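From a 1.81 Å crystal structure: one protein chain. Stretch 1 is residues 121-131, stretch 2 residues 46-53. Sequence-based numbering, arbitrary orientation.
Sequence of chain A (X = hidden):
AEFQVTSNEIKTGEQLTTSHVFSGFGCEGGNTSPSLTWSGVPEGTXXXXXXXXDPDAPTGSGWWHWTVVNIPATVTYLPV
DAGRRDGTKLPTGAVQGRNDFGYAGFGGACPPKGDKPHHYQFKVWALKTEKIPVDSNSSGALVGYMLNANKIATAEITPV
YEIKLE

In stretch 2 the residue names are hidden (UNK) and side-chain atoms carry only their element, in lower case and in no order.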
# COMPACT_ATOMS: atom_id res chain seq x y z
N GLN A 121 0.33 3.28 14.13
CA GLN A 121 0.18 4.74 14.22
C GLN A 121 -1.24 5.13 13.89
O GLN A 121 -1.72 5.04 12.75
CB GLN A 121 1.16 5.47 13.29
CG GLN A 121 2.59 4.99 13.30
CD GLN A 121 3.59 5.29 12.22
OE1 GLN A 121 4.81 5.40 12.48
NE2 GLN A 121 3.30 5.44 10.94
N PHE A 122 -1.96 5.61 14.92
CA PHE A 122 -3.33 6.10 14.78
C PHE A 122 -3.14 7.62 14.69
O PHE A 122 -2.76 8.26 15.69
CB PHE A 122 -4.23 5.78 15.98
CG PHE A 122 -4.70 4.34 16.03
CD1 PHE A 122 -3.81 3.30 16.32
CD2 PHE A 122 -6.03 4.09 15.79
CE1 PHE A 122 -4.30 1.99 16.34
CE2 PHE A 122 -6.52 2.79 15.80
CZ PHE A 122 -5.63 1.76 16.10
N LYS A 123 -3.45 8.17 13.54
CA LYS A 123 -3.16 9.58 13.30
C LYS A 123 -4.35 10.37 12.81
O LYS A 123 -5.11 9.99 11.92
CB LYS A 123 -2.05 9.56 12.21
CG LYS A 123 -1.57 10.93 11.69
CD LYS A 123 -0.18 10.60 11.09
CE LYS A 123 0.41 11.70 10.26
NZ LYS A 123 1.62 11.17 9.52
N VAL A 124 -4.60 11.54 13.46
CA VAL A 124 -5.65 12.41 13.00
C VAL A 124 -5.04 13.59 12.25
O VAL A 124 -4.03 14.14 12.70
CB VAL A 124 -6.48 12.98 14.21
CG1 VAL A 124 -7.65 13.71 13.59
CG2 VAL A 124 -6.90 11.80 15.07
N TRP A 125 -5.61 14.00 11.15
CA TRP A 125 -5.18 15.05 10.27
C TRP A 125 -6.19 16.20 10.20
O TRP A 125 -7.37 15.94 9.96
CB TRP A 125 -5.05 14.59 8.80
CG TRP A 125 -4.23 13.34 8.63
CD1 TRP A 125 -4.51 12.09 9.12
CD2 TRP A 125 -3.03 13.20 7.85
NE1 TRP A 125 -3.54 11.18 8.75
CE2 TRP A 125 -2.65 11.83 7.93
CE3 TRP A 125 -2.28 14.10 7.09
CZ2 TRP A 125 -1.52 11.37 7.27
CZ3 TRP A 125 -1.15 13.62 6.45
CH2 TRP A 125 -0.80 12.28 6.54
N ALA A 126 -5.69 17.41 10.32
CA ALA A 126 -6.46 18.64 10.15
C ALA A 126 -6.11 19.12 8.74
O ALA A 126 -4.92 19.36 8.46
CB ALA A 126 -6.11 19.76 11.11
N LEU A 127 -7.08 19.19 7.86
CA LEU A 127 -6.78 19.55 6.48
C LEU A 127 -7.34 20.90 6.07
O LEU A 127 -8.43 21.32 6.50
CB LEU A 127 -7.35 18.47 5.57
CG LEU A 127 -6.99 17.02 5.97
CD1 LEU A 127 -7.90 16.06 5.23
CD2 LEU A 127 -5.52 16.74 5.74
N LYS A 128 -6.63 21.51 5.10
CA LYS A 128 -7.02 22.79 4.55
C LYS A 128 -8.06 22.73 3.45
O LYS A 128 -8.36 23.77 2.84
CB LYS A 128 -5.78 23.52 4.00
CG LYS A 128 -5.27 22.98 2.66
CD LYS A 128 -3.96 23.68 2.32
CE LYS A 128 -3.14 22.92 1.30
NZ LYS A 128 -1.68 23.23 1.44
N THR A 129 -8.67 21.59 3.16
CA THR A 129 -9.68 21.45 2.15
C THR A 129 -10.94 20.77 2.72
O THR A 129 -10.78 19.98 3.63
CB THR A 129 -9.26 20.51 1.00
OG1 THR A 129 -7.85 20.66 0.81
CG2 THR A 129 -10.07 20.88 -0.23
N GLU A 130 -12.10 21.13 2.21
CA GLU A 130 -13.33 20.52 2.69
C GLU A 130 -13.52 19.09 2.19
O GLU A 130 -14.10 18.28 2.91
CB GLU A 130 -14.55 21.34 2.29
CG GLU A 130 -15.87 20.60 2.35
CD GLU A 130 -17.06 21.37 1.80
OE1 GLU A 130 -17.47 22.34 2.49
OE2 GLU A 130 -17.54 21.00 0.71
N LYS A 131 -13.22 18.79 0.94
CA LYS A 131 -13.47 17.48 0.38
C LYS A 131 -12.29 17.01 -0.48
O LYS A 131 -11.84 17.81 -1.30
CB LYS A 131 -14.67 17.43 -0.57
CG LYS A 131 -16.07 17.42 -0.01
CD LYS A 131 -16.47 16.13 0.69
CE LYS A 131 -17.86 16.32 1.31
NZ LYS A 131 -18.57 15.04 1.55
N UNK A 46 -10.71 22.66 7.47
CA UNK A 46 -11.94 22.52 6.72
C UNK A 46 -12.48 21.09 6.61
O UNK A 46 -13.50 20.81 5.99
c UNK A 46 -11.27 26.58 4.77
c UNK A 46 -10.73 24.16 5.23
c UNK A 46 -10.84 25.22 4.19
c UNK A 46 -11.79 23.09 5.30
n UNK A 46 -12.06 27.25 3.67
N UNK A 47 -11.75 20.17 7.19
CA UNK A 47 -12.12 18.78 7.31
C UNK A 47 -11.02 18.02 8.09
O UNK A 47 -9.90 18.50 8.32
c UNK A 47 -12.43 18.04 6.03
o UNK A 47 -11.25 17.85 5.26
N UNK A 48 -11.43 16.83 8.53
CA UNK A 48 -10.48 15.99 9.26
C UNK A 48 -10.34 14.61 8.58
O UNK A 48 -11.17 14.25 7.75
c UNK A 48 -9.87 17.53 12.15
c UNK A 48 -12.29 18.80 12.49
c UNK A 48 -9.92 18.69 12.91
c UNK A 48 -12.24 17.64 11.70
c UNK A 48 -10.90 15.75 10.72
c UNK A 48 -11.00 17.01 11.55
c UNK A 48 -11.16 19.31 13.09
N UNK A 49 -9.22 13.95 8.93
CA UNK A 49 -9.06 12.59 8.34
C UNK A 49 -8.42 11.76 9.42
O UNK A 49 -7.76 12.30 10.33
c UNK A 49 -8.26 12.70 7.06
N UNK A 50 -8.62 10.43 9.40
CA UNK A 50 -7.94 9.58 10.38
C UNK A 50 -7.24 8.44 9.57
O UNK A 50 -7.93 7.91 8.70
c UNK A 50 -8.86 8.96 11.44
c UNK A 50 -8.16 7.92 12.32
c UNK A 50 -9.33 10.11 12.35
N UNK A 51 -6.00 8.13 9.89
CA UNK A 51 -5.35 7.01 9.20
C UNK A 51 -4.77 6.12 10.27
O UNK A 51 -4.39 6.54 11.36
c UNK A 51 -4.22 7.39 8.20
c UNK A 51 -4.79 8.10 6.96
o UNK A 51 -3.23 8.20 8.83
N UNK A 52 -4.57 4.80 9.94
CA UNK A 52 -3.99 3.86 10.86
C UNK A 52 -2.98 3.07 9.99
O UNK A 52 -3.37 2.49 8.96
c UNK A 52 -4.22 1.91 12.44
c UNK A 52 -4.96 2.87 11.53
c UNK A 52 -6.06 3.67 12.26
N UNK A 53 -1.73 3.14 10.41
CA UNK A 53 -0.64 2.57 9.60
C UNK A 53 0.38 1.85 10.44
O UNK A 53 0.68 2.31 11.54
c UNK A 53 1.86 2.37 5.77
o UNK A 53 4.21 2.21 5.26
c UNK A 53 3.17 2.54 6.15
c UNK A 53 0.06 3.72 8.87
c UNK A 53 0.82 2.77 6.63
c UNK A 53 1.16 3.26 7.89
c UNK A 53 3.52 3.09 7.37
c UNK A 53 2.46 3.42 8.23
O HOH W 1 -1.43 6.64 10.16

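Position 46 carries five side-chain atoms, four carbons in an unbranched row ending in a nitrogen. The third carbon of the row is 3.2 Å from Lys128 O. That is lysine, Lys46, and the carbon is Lys46 CD. Its CB points toward stretch 1, but the end of the chain leads away. The backbone does the bonding: Lys46 N donates to Leu127 O at 2.8 Å, nearly straight. Lys46 O also receives a CA-H...O contact from Glu130 CA at 3.3 Å.

Position 47 has one carbon followed by one oxygen. The oxygen lies 2.7 Å from Thr129 O. A carbon and a terminal oxygen make serine, Ser47. Its OG donates to Thr129 O, so the hydroxyl ties this residue to the loop beyond Leu127. Leu127 N donates to Ser47 O at 2.9 Å.

Position 48 has one carbon and then a ring of six carbons with no heteroatom. The ring approaches Ala126, with a ring carbon 4.1 Å from Ala126 CA. This is phenylalanine, Phe48. Phe48 CE2 is 4.3 Å from Ala126 CB. The small alanine is its cross-strand partner in a non-hydrogen-bonded pair.

Position 49 has a single side-chain carbon. It sits 4.1 Å from Trp125 CB and 3.8 Å from Leu127 CD1. One carbon alone makes alanine, Ala49, and that carbon is Ala49 CB. The backbone pairs with Trp125 both ways: Ala49 N to Trp125 O and Trp125 N to Ala49 O, each 2.9 Å.

Position 50 has three carbons, one carrying the other two. One branch carbon is 4.0 Å from Val124 CG2. The branch at CB and the absence of further atoms give valine, Val50, and the branch carbon is Val50 CG2. Between the backbones, Val50 CA makes a CA-H...O contact with Lys123 O at 3.2 Å.

Position 51 also branches at CB, but into one oxygen and one carbon. The oxygen is 3.0 Å from Trp125 NE1. It is threonine, Thr51. The indole donates to Thr51 OG1, which lies at the edge of the ring. Water 1 is 2.7 Å from Thr51 OG1 and donates to Gln121 O at 3.1 Å, bridging the stretches. Thr51 N to Lys123 O and Lys123 N to Thr51 O are both 2.9 Å.

Position 52 again has three carbons branching at CB. One branch carbon is 3.6 Å from Phe122 CD2. This is valine, Val52, and that carbon is Val52 CG2. Its methyls lie against the ring of Phe122. Val52 CG1 is 3.9 Å from the centroid of the Phe122 ring, over the face, in a CH-pi contact.

Position 53 has one carbon, a six-carbon ring and one oxygen on the ring. A ring carbon is 3.5 Å from Gln121 NE2, which lies at the ring edge. This is tyrosine, Tyr53, and the carbon is Tyr53 CD2. Tyr53 N donates to Gln121 O at 3.0 Å, and Gln121 N to Tyr53 O at 2.8 Å.

The two strands run antiparallel, and paired backbone hydrogen bonds fix their register. Phe48, Val50 and Val52 pack with Ala126, Val124 and Phe122 on one face. Ala49, Thr51 and Tyr53 share the other with Trp125, Lys123 and Gln121. Together the stretches bury 892 Å².

Stretch 2 (46-53) KSFAVTVY
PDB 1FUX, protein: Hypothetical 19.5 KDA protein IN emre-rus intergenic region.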